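Local coordinates for protein chlorella virus DNA ligase-adenylate (Chlorella virus, PDB 1FVI) that probably seals nicks in duplex DNA at the expense of ATP, through an enzyme-adenylate intermediate in which AMP is covalently joined to a lysine, at residues T24-G29 and G161-K166; Q149-V154 and L184-F189; E193-S198 and G267-F272; K271-E276 and V287-R292. The protein carries 1 engineered substitution. All coordinates share one frame; numbering follows the deposited sequence.

Interaction 1. Residues T24-G29 and G161-K166; sequences TPKIAG and GVMIRK. Engineered in segment 24-29: Ala28 (natural residue Asp). With AMP (adenosine monophosphate), chain C.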
# COMPACT_ATOMS: atom_id res chain seq x y z
N THR A 24 -0.22 -1.90 -8.30
CA THR A 24 -0.63 -2.25 -6.95
C THR A 24 -0.01 -1.20 -6.03
O THR A 24 0.82 -0.40 -6.47
CB THR A 24 -0.19 -3.69 -6.52
OG1 THR A 24 1.22 -3.86 -6.75
CG2 THR A 24 -1.00 -4.78 -7.27
N PRO A 25 -0.48 -1.13 -4.77
CA PRO A 25 0.07 -0.14 -3.83
C PRO A 25 1.40 -0.54 -3.22
O PRO A 25 1.63 -1.71 -2.91
CB PRO A 25 -1.02 -0.06 -2.77
CG PRO A 25 -1.54 -1.44 -2.73
CD PRO A 25 -1.66 -1.79 -4.20
N LYS A 26 2.29 0.44 -3.10
CA LYS A 26 3.59 0.21 -2.50
C LYS A 26 3.36 0.10 -0.98
O LYS A 26 3.01 1.08 -0.31
CB LYS A 26 4.55 1.36 -2.83
CG LYS A 26 6.03 1.13 -2.51
CD LYS A 26 6.84 2.32 -3.01
CE LYS A 26 8.36 2.10 -2.98
NZ LYS A 26 8.94 1.91 -1.61
N ILE A 27 3.49 -1.11 -0.45
CA ILE A 27 3.30 -1.37 0.97
C ILE A 27 4.59 -1.24 1.80
O ILE A 27 5.68 -1.72 1.41
CB ILE A 27 2.68 -2.79 1.19
CG1 ILE A 27 1.36 -2.91 0.45
CG2 ILE A 27 2.48 -3.09 2.68
CD1 ILE A 27 1.06 -4.31 0.01
N ALA A 28 4.45 -0.57 2.94
CA ALA A 28 5.52 -0.39 3.90
C ALA A 28 5.31 -1.57 4.85
O ALA A 28 4.39 -1.55 5.67
CB ALA A 28 5.36 0.94 4.64
N GLY A 29 6.08 -2.63 4.68
CA GLY A 29 5.90 -3.77 5.55
C GLY A 29 7.05 -4.76 5.50
O GLY A 29 8.17 -4.42 5.09
N GLY A 161 3.37 4.58 -2.30
CA GLY A 161 3.40 5.02 -3.68
C GLY A 161 2.87 3.84 -4.44
O GLY A 161 2.07 3.08 -3.90
N VAL A 162 3.35 3.63 -5.67
CA VAL A 162 2.86 2.51 -6.48
C VAL A 162 3.89 1.56 -7.07
O VAL A 162 5.06 1.91 -7.29
CB VAL A 162 1.79 2.98 -7.57
CG1 VAL A 162 1.50 4.49 -7.48
CG2 VAL A 162 2.18 2.56 -8.97
N MET A 163 3.45 0.31 -7.22
CA MET A 163 4.28 -0.74 -7.80
C MET A 163 3.70 -1.09 -9.17
O MET A 163 2.51 -1.39 -9.28
CB MET A 163 4.32 -1.98 -6.90
CG MET A 163 4.86 -1.69 -5.50
SD MET A 163 6.53 -1.02 -5.45
CE MET A 163 7.51 -2.43 -6.03
N ILE A 164 4.54 -1.02 -10.20
CA ILE A 164 4.17 -1.28 -11.60
C ILE A 164 4.72 -2.60 -12.18
O ILE A 164 5.91 -2.93 -12.03
CB ILE A 164 4.68 -0.12 -12.50
CG1 ILE A 164 4.17 1.22 -11.97
CG2 ILE A 164 4.20 -0.32 -13.93
CD1 ILE A 164 4.93 2.42 -12.47
N ARG A 165 3.86 -3.33 -12.89
CA ARG A 165 4.25 -4.59 -13.50
C ARG A 165 3.69 -4.78 -14.90
O ARG A 165 2.54 -4.44 -15.19
CB ARG A 165 3.77 -5.78 -12.66
CG ARG A 165 4.30 -5.85 -11.24
CD ARG A 165 4.57 -7.30 -10.86
NE ARG A 165 4.39 -7.55 -9.43
CZ ARG A 165 4.66 -8.72 -8.84
NH1 ARG A 165 5.15 -9.74 -9.54
NH2 ARG A 165 4.37 -8.90 -7.56
N LYS A 166 4.52 -5.34 -15.79
CA LYS A 166 4.03 -5.66 -17.13
C LYS A 166 3.25 -6.99 -16.94
O LYS A 166 3.59 -7.81 -16.08
CB LYS A 166 5.17 -5.76 -18.16
CG LYS A 166 6.10 -6.93 -18.03
CD LYS A 166 7.27 -6.74 -18.99
CE LYS A 166 8.04 -8.03 -19.24
NZ LYS A 166 9.30 -7.83 -20.04
P AMP C . 10.26 1.30 -1.36
O1P AMP C . 11.43 1.88 -2.00
O3P AMP C . 10.79 1.22 0.13
O5' AMP C . 10.14 -0.16 -1.72
C5' AMP C . 9.10 -1.03 -1.05
C4' AMP C . 9.52 -2.48 -0.95
O4' AMP C . 8.33 -3.22 -0.69
C3' AMP C . 10.13 -3.05 -2.25
O3' AMP C . 11.22 -3.95 -2.04
C2' AMP C . 9.02 -3.82 -2.87
O2' AMP C . 9.54 -4.93 -3.60
C1' AMP C . 8.09 -4.17 -1.70
N9 AMP C . 6.70 -4.08 -2.10
C8 AMP C . 5.74 -3.37 -1.40
N7 AMP C . 4.58 -3.46 -2.00
C5 AMP C . 4.76 -4.24 -3.13
C6 AMP C . 3.89 -4.68 -4.15
N6 AMP C . 2.58 -4.36 -4.18
N1 AMP C . 4.44 -5.45 -5.11
C2 AMP C . 5.72 -5.76 -5.07
N3 AMP C . 6.65 -5.42 -4.18
C4 AMP C . 6.12 -4.64 -3.19
O HOH W 1 1.42 -4.48 -9.62
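CG of Lys26 stands anti to the backbone N (chi1 -168°) and the next two torsions are extended, so the chain runs straight before bending at its last torsion (-64°) and delivering NZ to the phosphorus of AMP. That bond, 1.5 Å between Lys26 NZ and AMP P, is the covalent phosphoramidate. Met163 is bent at both chi2 and chi3. Its CG lies 3.4 Å from AMP C6, its SD lies against Lys26 CG, and its CE reaches AMP N3, so one side chain touches both the base and the lysine. Thr24 holds OG1 in the crowded position between backbone N and carbonyl carbon, where it accepts from AMP N6 at 3.0 Å. N6 also donates to Pro25 O, and Ile27 N gives AMP N7 a straighter bond of 3.0 Å. These bonds engage the 6-amino group and N7, consistent with recognition of adenine. A water bridges Thr24 OG1 and Met163 O.

Behind the nucleotide, Thr24 and Met163 form an antiparallel hydrogen-bonded pair, with Met163 N to Thr24 O at 2.8 Å and nearly linear. Lys26 N donates to Gly161 O from above its carbonyl plane, fixing the start of the lysine. A pair of antiparallel strands, with the adenylated lysine following one of them, is characteristic of the nucleotidyltransferase domain of ATP-dependent DNA ligases.

Interaction 2. Residues Q149-V154 and L184-F189; sequences QYERDV and LKMKQF. With AMP (adenosine monophosphate), chain C; SO4 (sulfate ion), chain B.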
# COMPACT_ATOMS: atom_id res chain seq x y z
N GLN A 149 -3.37 9.55 -10.90
CA GLN A 149 -4.61 9.49 -10.12
C GLN A 149 -4.51 8.29 -9.19
O GLN A 149 -4.95 8.35 -8.04
CB GLN A 149 -5.83 9.34 -11.03
CG GLN A 149 -6.01 10.50 -12.01
CD GLN A 149 -7.24 10.36 -12.90
OE1 GLN A 149 -8.24 11.05 -12.70
NE2 GLN A 149 -7.17 9.49 -13.91
N TYR A 150 -3.88 7.22 -9.69
CA TYR A 150 -3.70 6.01 -8.90
C TYR A 150 -2.78 6.24 -7.68
O TYR A 150 -3.08 5.74 -6.57
CB TYR A 150 -3.17 4.87 -9.78
CG TYR A 150 -3.10 3.57 -9.04
CD1 TYR A 150 -4.27 2.93 -8.63
CD2 TYR A 150 -1.87 3.01 -8.69
CE1 TYR A 150 -4.22 1.77 -7.88
CE2 TYR A 150 -1.81 1.83 -7.94
CZ TYR A 150 -2.99 1.23 -7.53
OH TYR A 150 -2.98 0.13 -6.72
N GLU A 151 -1.70 7.01 -7.87
CA GLU A 151 -0.76 7.31 -6.78
C GLU A 151 -1.47 8.13 -5.71
O GLU A 151 -1.30 7.87 -4.52
CB GLU A 151 0.50 8.05 -7.27
CG GLU A 151 1.51 8.33 -6.12
CD GLU A 151 2.91 8.76 -6.54
OE1 GLU A 151 3.65 9.29 -5.68
OE2 GLU A 151 3.31 8.56 -7.70
N ARG A 152 -2.23 9.15 -6.14
CA ARG A 152 -3.01 9.99 -5.24
C ARG A 152 -3.95 9.10 -4.40
O ARG A 152 -4.02 9.21 -3.18
CB ARG A 152 -3.86 10.97 -6.06
CG ARG A 152 -4.92 11.73 -5.24
CD ARG A 152 -6.11 12.15 -6.10
NE ARG A 152 -6.77 11.01 -6.73
CZ ARG A 152 -7.57 11.09 -7.80
NH1 ARG A 152 -7.82 12.26 -8.36
NH2 ARG A 152 -8.05 9.99 -8.36
N ASP A 153 -4.66 8.19 -5.08
CA ASP A 153 -5.59 7.28 -4.41
C ASP A 153 -4.88 6.43 -3.38
O ASP A 153 -5.28 6.34 -2.22
CB ASP A 153 -6.25 6.36 -5.44
CG ASP A 153 -7.34 7.07 -6.21
OD1 ASP A 153 -7.79 8.15 -5.76
OD2 ASP A 153 -7.77 6.54 -7.27
N VAL A 154 -3.81 5.80 -3.84
CA VAL A 154 -2.97 4.93 -3.04
C VAL A 154 -2.38 5.67 -1.82
O VAL A 154 -2.42 5.16 -0.69
CB VAL A 154 -1.94 4.23 -3.99
CG1 VAL A 154 -0.56 4.24 -3.45
CG2 VAL A 154 -2.44 2.83 -4.32
N LEU A 184 8.43 -2.39 -11.04
CA LEU A 184 8.94 -1.03 -10.89
C LEU A 184 8.28 -0.29 -9.74
O LEU A 184 7.08 -0.44 -9.48
CB LEU A 184 8.71 -0.22 -12.18
CG LEU A 184 9.10 -0.78 -13.57
CD1 LEU A 184 8.64 0.21 -14.63
CD2 LEU A 184 10.59 -1.04 -13.67
N LYS A 185 9.07 0.51 -9.02
CA LYS A 185 8.52 1.30 -7.93
C LYS A 185 8.45 2.77 -8.34
O LYS A 185 9.38 3.32 -8.96
CB LYS A 185 9.25 1.07 -6.60
CG LYS A 185 10.75 1.09 -6.60
CD LYS A 185 11.26 0.58 -5.26
CE LYS A 185 12.72 0.88 -5.05
NZ LYS A 185 13.15 0.55 -3.66
N MET A 186 7.32 3.38 -8.02
CA MET A 186 7.05 4.75 -8.38
C MET A 186 6.58 5.63 -7.24
O MET A 186 5.62 5.32 -6.55
CB MET A 186 6.03 4.78 -9.51
CG MET A 186 5.52 6.17 -9.83
SD MET A 186 4.26 6.18 -11.09
CE MET A 186 2.88 6.21 -10.11
N LYS A 187 7.28 6.73 -7.06
CA LYS A 187 6.94 7.73 -6.05
C LYS A 187 7.14 9.05 -6.79
O LYS A 187 8.19 9.67 -6.73
CB LYS A 187 7.85 7.58 -4.82
CG LYS A 187 7.57 6.29 -4.01
CD LYS A 187 8.67 5.97 -3.01
CE LYS A 187 8.72 6.97 -1.88
NZ LYS A 187 9.83 6.67 -0.93
N GLN A 188 6.13 9.40 -7.57
CA GLN A 188 6.16 10.61 -8.38
C GLN A 188 5.66 11.86 -7.67
O GLN A 188 5.94 12.96 -8.13
CB GLN A 188 5.41 10.39 -9.69
CG GLN A 188 6.06 9.36 -10.62
CD GLN A 188 7.32 9.87 -11.32
OE1 GLN A 188 7.29 10.89 -12.01
NE2 GLN A 188 8.42 9.16 -11.16
N PHE A 189 4.92 11.70 -6.57
CA PHE A 189 4.40 12.86 -5.84
C PHE A 189 5.49 13.48 -4.98
O PHE A 189 6.38 12.79 -4.49
CB PHE A 189 3.17 12.51 -4.99
CG PHE A 189 1.89 12.46 -5.76
CD1 PHE A 189 1.86 11.98 -7.06
CD2 PHE A 189 0.69 12.83 -5.17
CE1 PHE A 189 0.66 11.85 -7.75
CE2 PHE A 189 -0.54 12.70 -5.86
CZ PHE A 189 -0.55 12.21 -7.15
P AMP C . 10.26 1.30 -1.36
O1P AMP C . 11.43 1.88 -2.00
O3P AMP C . 10.79 1.22 0.13
O5' AMP C . 10.14 -0.16 -1.72
C5' AMP C . 9.10 -1.03 -1.05
C4' AMP C . 9.52 -2.48 -0.95
O4' AMP C . 8.33 -3.22 -0.69
C3' AMP C . 10.13 -3.05 -2.25
O3' AMP C . 11.22 -3.95 -2.04
C2' AMP C . 9.02 -3.82 -2.87
O2' AMP C . 9.54 -4.93 -3.60
C1' AMP C . 8.09 -4.17 -1.70
N9 AMP C . 6.70 -4.08 -2.10
C8 AMP C . 5.74 -3.37 -1.40
N7 AMP C . 4.58 -3.46 -2.00
C5 AMP C . 4.76 -4.24 -3.13
C6 AMP C . 3.89 -4.68 -4.15
N6 AMP C . 2.58 -4.36 -4.18
N1 AMP C . 4.44 -5.45 -5.11
C2 AMP C . 5.72 -5.76 -5.07
N3 AMP C . 6.65 -5.42 -4.18
C4 AMP C . 6.12 -4.64 -3.19
S SO4 B . 14.33 -2.31 -1.86
O1 SO4 B . 15.51 -3.17 -1.87
O2 SO4 B . 13.79 -2.14 -3.25
O3 SO4 B . 14.61 -0.91 -1.26
O4 SO4 B . 13.26 -2.93 -0.95
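Glu151 leaves helix 144-156 with CG anti to the backbone N (chi1 -179°) and stays extended, so its carboxylate is carried straight to the backbone that follows strand 184-186. CB comes first, 3.8 Å from Phe189 CE1, with Met186 CE on it as well. CG then lies over one face of the Phe189 ring, offset toward the rim, in a CH-pi contact 4.1 Å from the ring centroid. CD follows at 3.4 Å from Phe189 CD1, the carboxylate plane tilted 27° from that of the ring. At the tip each oxygen takes a backbone N-H: Glu151 OE2 receives Gln188 N at 2.9 Å through its syn lone pair, while Glu151 OE1 is met by Phe189 N, also at 2.9 Å, from above the carboxylate plane. Met186 CE packs against Glu151 OE2, 3.4 Å away. Two consecutive amides therefore grip one buried carboxylate and fix its rotation, an environment that would probably favour the ionised form.

Further round the ring, Phe189 CZ and CE2 rest on CB of Arg152, whose guanidinium turns away to form a salt bridge with Asp153. Gln188 sends its amide nitrogen to Glu12 O. At the strand end of the segment, Lys185 is extended beyond CG and its NZ donates to AMP O1P at 2.7 Å and to O2 of a sulfate ion that Arg41 also binds. The helix is thus tied to the chain just beyond a strand of the AMP pocket, within the nucleotidyltransferase domain of the ligase.

Interaction 3. Residues E193-S198 and G267-F272; sequences EATIIS and GKMVKF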
# COMPACT_ATOMS: atom_id res chain seq x y z
N GLU A 193 4.68 21.23 2.69
CA GLU A 193 4.04 21.59 3.95
C GLU A 193 3.16 22.81 3.74
O GLU A 193 3.45 23.67 2.91
CB GLU A 193 5.08 21.90 5.03
CG GLU A 193 5.66 20.70 5.71
CD GLU A 193 6.78 21.06 6.67
OE1 GLU A 193 6.67 22.11 7.35
OE2 GLU A 193 7.76 20.30 6.76
N ALA A 194 2.09 22.88 4.52
CA ALA A 194 1.16 23.98 4.44
C ALA A 194 0.59 24.29 5.82
O ALA A 194 0.53 23.41 6.69
CB ALA A 194 0.06 23.64 3.47
N THR A 195 0.24 25.55 6.04
CA THR A 195 -0.33 25.94 7.32
C THR A 195 -1.85 25.87 7.19
O THR A 195 -2.40 26.28 6.17
CB THR A 195 0.10 27.37 7.71
OG1 THR A 195 1.51 27.40 7.95
CG2 THR A 195 -0.63 27.85 8.97
N ILE A 196 -2.51 25.30 8.20
CA ILE A 196 -3.97 25.21 8.20
C ILE A 196 -4.55 26.57 8.57
O ILE A 196 -4.08 27.21 9.51
CB ILE A 196 -4.46 24.19 9.23
CG1 ILE A 196 -3.79 22.84 8.98
CG2 ILE A 196 -5.98 24.07 9.18
CD1 ILE A 196 -3.98 21.85 10.12
N ILE A 197 -5.56 27.01 7.83
CA ILE A 197 -6.21 28.29 8.11
C ILE A 197 -7.68 28.14 8.49
O ILE A 197 -8.17 28.82 9.38
CB ILE A 197 -6.02 29.29 6.96
CG1 ILE A 197 -6.77 28.84 5.73
CG2 ILE A 197 -4.54 29.46 6.64
CD1 ILE A 197 -6.35 29.61 4.49
N SER A 198 -8.38 27.20 7.86
CA SER A 198 -9.79 26.95 8.17
C SER A 198 -10.19 25.50 7.80
O SER A 198 -9.39 24.76 7.26
CB SER A 198 -10.69 27.96 7.45
OG SER A 198 -10.61 27.81 6.04
N GLY A 267 -3.46 26.95 12.25
CA GLY A 267 -2.11 27.46 12.37
C GLY A 267 -1.10 26.33 12.41
O GLY A 267 0.11 26.58 12.42
N LYS A 268 -1.57 25.08 12.50
CA LYS A 268 -0.67 23.93 12.50
C LYS A 268 -0.16 23.66 11.08
O LYS A 268 -0.84 23.95 10.09
CB LYS A 268 -1.36 22.68 13.04
CG LYS A 268 -1.56 22.67 14.53
CD LYS A 268 -0.24 22.81 15.28
CE LYS A 268 -0.46 22.93 16.79
NZ LYS A 268 -1.32 24.09 17.17
N MET A 269 1.06 23.15 11.00
CA MET A 269 1.67 22.83 9.72
C MET A 269 1.36 21.36 9.38
O MET A 269 1.59 20.47 10.20
CB MET A 269 3.19 22.99 9.84
CG MET A 269 3.91 23.18 8.53
SD MET A 269 3.74 24.87 7.92
CE MET A 269 5.40 25.53 8.21
N VAL A 270 0.83 21.10 8.20
CA VAL A 270 0.54 19.72 7.80
C VAL A 270 1.45 19.27 6.64
O VAL A 270 1.87 20.09 5.81
CB VAL A 270 -0.96 19.51 7.38
CG1 VAL A 270 -1.88 19.83 8.53
CG2 VAL A 270 -1.31 20.34 6.16
N LYS A 271 1.84 18.00 6.66
CA LYS A 271 2.66 17.41 5.59
C LYS A 271 1.68 16.84 4.55
O LYS A 271 0.70 16.18 4.92
CB LYS A 271 3.53 16.26 6.13
CG LYS A 271 4.35 16.61 7.37
CD LYS A 271 5.44 15.57 7.65
CE LYS A 271 4.88 14.18 7.95
NZ LYS A 271 4.14 14.12 9.25
N PHE A 272 1.91 17.11 3.27
CA PHE A 272 1.05 16.59 2.21
C PHE A 272 1.88 16.29 0.98
O PHE A 272 3.06 16.60 0.92
CB PHE A 272 -0.10 17.56 1.86
CG PHE A 272 0.33 18.84 1.14
CD1 PHE A 272 0.02 19.03 -0.21
CD2 PHE A 272 1.03 19.85 1.81
CE1 PHE A 272 0.40 20.19 -0.89
CE2 PHE A 272 1.42 21.01 1.15
CZ PHE A 272 1.10 21.19 -0.21
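Four backbone hydrogen bonds make up the first shell between strand 190-201 and residues 267-270, the start of its antiparallel neighbour 269-275 and the turn before it, in the OB-like domain sheet. Ala194 and Val270 form the hydrogen-bonded pair: Val270 N points nearly along the carbonyl axis of Ala194 O at 2.8 Å, and Ala194 N returns a bond in the carbonyl plane of Val270 O. Ile196 N meets Lys268 O, nearly along the C=O axis, and Gly267 N closes the end on Ile196 O from above its carbonyl plane. Gly267 adopts a positive phi (96°), where a side chain would press on the preceding carbonyl oxygen.

On one face Glu193, Met269 and Thr195 meet. Met269 is bent at chi2 and chi3, which puts its CG 3.2 Å from Glu193 OE1 and its SD 3.4 Å from Thr195 OG1; the Glu193 and Met269 chains cross at about a right angle. On the face of Ala194 and Val270 the contacts are apolar; Ile196 CD1 reaches Val270 CG1 at 3.3 Å, a tight carbon pair, and Ala194 CB sits 3.8 Å from Phe272 CE2. The Phe272 ring reaches back to the neighbouring strand, because CG takes the crowded position (chi1 70°), and meets the carbonyl carbon of Glu193 at its edge.

A second shell of Tyr239, edge-to-face on Phe272, and Phe244 helps position that ring, while Phe288 and Ile291 back Val270. Backbone amides thus set the register, with polar groups and Met269 on one face and buried aliphatic and aromatic carbon on the other.

Interaction 4. Residues K271-E276 and V287-R292; sequences KFKYFE and VFIGIR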
# COMPACT_ATOMS: atom_id res chain seq x y z
N LYS A 271 1.84 18.00 6.66
CA LYS A 271 2.66 17.41 5.59
C LYS A 271 1.68 16.84 4.55
O LYS A 271 0.70 16.18 4.92
CB LYS A 271 3.53 16.26 6.13
CG LYS A 271 4.35 16.61 7.37
CD LYS A 271 5.44 15.57 7.65
CE LYS A 271 4.88 14.18 7.95
NZ LYS A 271 4.14 14.12 9.25
N PHE A 272 1.91 17.11 3.27
CA PHE A 272 1.05 16.59 2.21
C PHE A 272 1.88 16.29 0.98
O PHE A 272 3.06 16.60 0.92
CB PHE A 272 -0.10 17.56 1.86
CG PHE A 272 0.33 18.84 1.14
CD1 PHE A 272 0.02 19.03 -0.21
CD2 PHE A 272 1.03 19.85 1.81
CE1 PHE A 272 0.40 20.19 -0.89
CE2 PHE A 272 1.42 21.01 1.15
CZ PHE A 272 1.10 21.19 -0.21
N LYS A 273 1.26 15.61 0.01
CA LYS A 273 1.92 15.28 -1.24
C LYS A 273 1.01 15.77 -2.35
O LYS A 273 -0.19 15.97 -2.14
CB LYS A 273 2.15 13.76 -1.39
CG LYS A 273 3.35 13.21 -0.60
CD LYS A 273 3.37 11.69 -0.60
CE LYS A 273 4.52 11.13 0.26
NZ LYS A 273 5.87 11.38 -0.33
N TYR A 274 1.59 15.94 -3.54
CA TYR A 274 0.85 16.38 -4.71
C TYR A 274 1.74 16.15 -5.92
O TYR A 274 2.92 15.85 -5.77
CB TYR A 274 0.51 17.89 -4.61
CG TYR A 274 1.73 18.78 -4.64
CD1 TYR A 274 2.07 19.48 -5.79
CD2 TYR A 274 2.57 18.87 -3.53
CE1 TYR A 274 3.22 20.24 -5.83
CE2 TYR A 274 3.71 19.63 -3.56
CZ TYR A 274 4.04 20.32 -4.71
OH TYR A 274 5.18 21.08 -4.75
N PHE A 275 1.17 16.26 -7.12
CA PHE A 275 1.96 16.10 -8.33
C PHE A 275 2.38 17.47 -8.89
O PHE A 275 1.54 18.29 -9.23
CB PHE A 275 1.21 15.30 -9.41
CG PHE A 275 2.03 15.04 -10.63
CD1 PHE A 275 3.25 14.36 -10.53
CD2 PHE A 275 1.66 15.56 -11.87
CE1 PHE A 275 4.08 14.20 -11.64
CE2 PHE A 275 2.50 15.41 -12.99
CZ PHE A 275 3.71 14.72 -12.86
N GLU A 276 3.68 17.72 -8.99
CA GLU A 276 4.17 18.99 -9.54
C GLU A 276 3.78 19.14 -11.02
O GLU A 276 4.38 18.52 -11.89
CB GLU A 276 5.69 19.08 -9.41
CG GLU A 276 6.33 20.30 -10.07
CD GLU A 276 6.44 21.49 -9.14
OE1 GLU A 276 6.98 21.32 -8.03
OE2 GLU A 276 6.00 22.59 -9.54
N VAL A 287 -2.70 15.46 -1.28
CA VAL A 287 -3.07 14.40 -0.35
C VAL A 287 -2.47 14.69 1.01
O VAL A 287 -1.28 14.95 1.12
CB VAL A 287 -2.53 12.99 -0.79
CG1 VAL A 287 -3.15 11.89 0.09
CG2 VAL A 287 -2.81 12.73 -2.24
N PHE A 288 -3.31 14.61 2.05
CA PHE A 288 -2.86 14.83 3.41
C PHE A 288 -2.04 13.63 3.84
O PHE A 288 -2.43 12.48 3.62
CB PHE A 288 -4.07 14.98 4.34
CG PHE A 288 -3.73 14.94 5.80
CD1 PHE A 288 -3.17 16.05 6.42
CD2 PHE A 288 -4.00 13.82 6.56
CE1 PHE A 288 -2.90 16.03 7.78
CE2 PHE A 288 -3.73 13.79 7.92
CZ PHE A 288 -3.18 14.90 8.53
N ILE A 289 -0.89 13.90 4.45
CA ILE A 289 -0.03 12.82 4.94
C ILE A 289 -0.07 12.80 6.46
O ILE A 289 -0.44 11.79 7.08
CB ILE A 289 1.44 13.01 4.46
CG1 ILE A 289 1.53 12.96 2.94
CG2 ILE A 289 2.34 11.96 5.09
CD1 ILE A 289 0.97 11.69 2.33
N GLY A 290 0.24 13.95 7.06
CA GLY A 290 0.24 14.02 8.50
C GLY A 290 0.38 15.42 9.04
O GLY A 290 0.60 16.37 8.31
N ILE A 291 0.21 15.54 10.35
CA ILE A 291 0.34 16.82 11.01
C ILE A 291 1.82 17.03 11.37
O ILE A 291 2.57 16.07 11.50
CB ILE A 291 -0.54 16.88 12.27
CG1 ILE A 291 -0.72 18.32 12.73
CG2 ILE A 291 0.07 16.03 13.38
CD1 ILE A 291 -1.59 19.11 11.82
N ARG A 292 2.21 18.29 11.52
CA ARG A 292 3.57 18.68 11.86
C ARG A 292 4.55 18.49 10.71
O ARG A 292 5.34 19.39 10.42
CB ARG A 292 4.08 17.95 13.11
CG ARG A 292 3.46 18.45 14.40
CD ARG A 292 3.44 19.99 14.44
NE ARG A 292 4.76 20.60 14.25
CZ ARG A 292 4.96 21.85 13.85
NH1 ARG A 292 3.93 22.65 13.59
NH2 ARG A 292 6.20 22.31 13.70
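Ile289 lies across the middle of strand 269-275, with CG1 against Phe272 CA at 3.7 Å and CD1 against the Lys273 chain, 3.8 Å from its CD. The two side chains cross obliquely; the lysine contributes its methylenes here, and its amine goes on to a salt bridge with Asp191. Beneath them, in the hairpin 269-275/286-291 of the OB-like domain, is a classic beta bulge, in which Ile289 and Gly290 both face Lys271. Lys271 O accepts twice, from Ile289 N at 2.8 Å in the carbonyl plane and from Gly290 N at 3.1 Å from above it. In return Lys271 N makes a short bond of 2.6 Å to Gly290 O.

Lys271 folds back at chi3 and chi4, bringing NZ near CA of Gly290, where a beta carbon would clash with it, and into a weak hydrogen bond with Ile291 O. The ring of Phe288, with CG anti to the backbone N (chi1 169°), lies under the bulge, the amide nitrogen of Gly290 being 3.7 Å above the centre of one face. Phe250 meets this ring. Beyond the bulge regular pairing resumes: Lys273 and Val287 exchange two in-plane bonds, Val287 N reaching Lys273 O at 2.7 Å, and Phe272 CB approaches Val287 O. Arg152 and Ser156 of helix 144-156 touch Val287.

The extra residue at the bulge thus keeps its amide bonded, because a single carbonyl oxygen serves two successive N-H groups, while Lys271, opposite the bulge, and Lys273 offer aliphatic carbon, Lys273 giving its amine to Asp191 and Lys271 making a weak bond to Ile291 O.

Interactions 1 and 2 share the AMP site and one sheet: strand 162-165 lies between strands 21-25 and 184-186, the two interaction centres are about 8 Å apart, and Ile164 N to Leu184 O (2.7 Å) and Val162 O to Met186 N (2.8 Å) are probable hydrogen bonds. Interactions 3 and 4 belong to the OB-like domain, where strand 269-275 pairs with 190-201 on one side and 286-291 on the other; Lys271 and Phe272 serve both. Interaction 2 bridges to interaction 4, with Arg152 CG 3.8 Å from Val287 CG2 and Phe189 packed on Phe275. The Lys273 side chain remains about 11 Å from AMP, and interaction 3 lies about 28 Å from interaction 1, centre to centre.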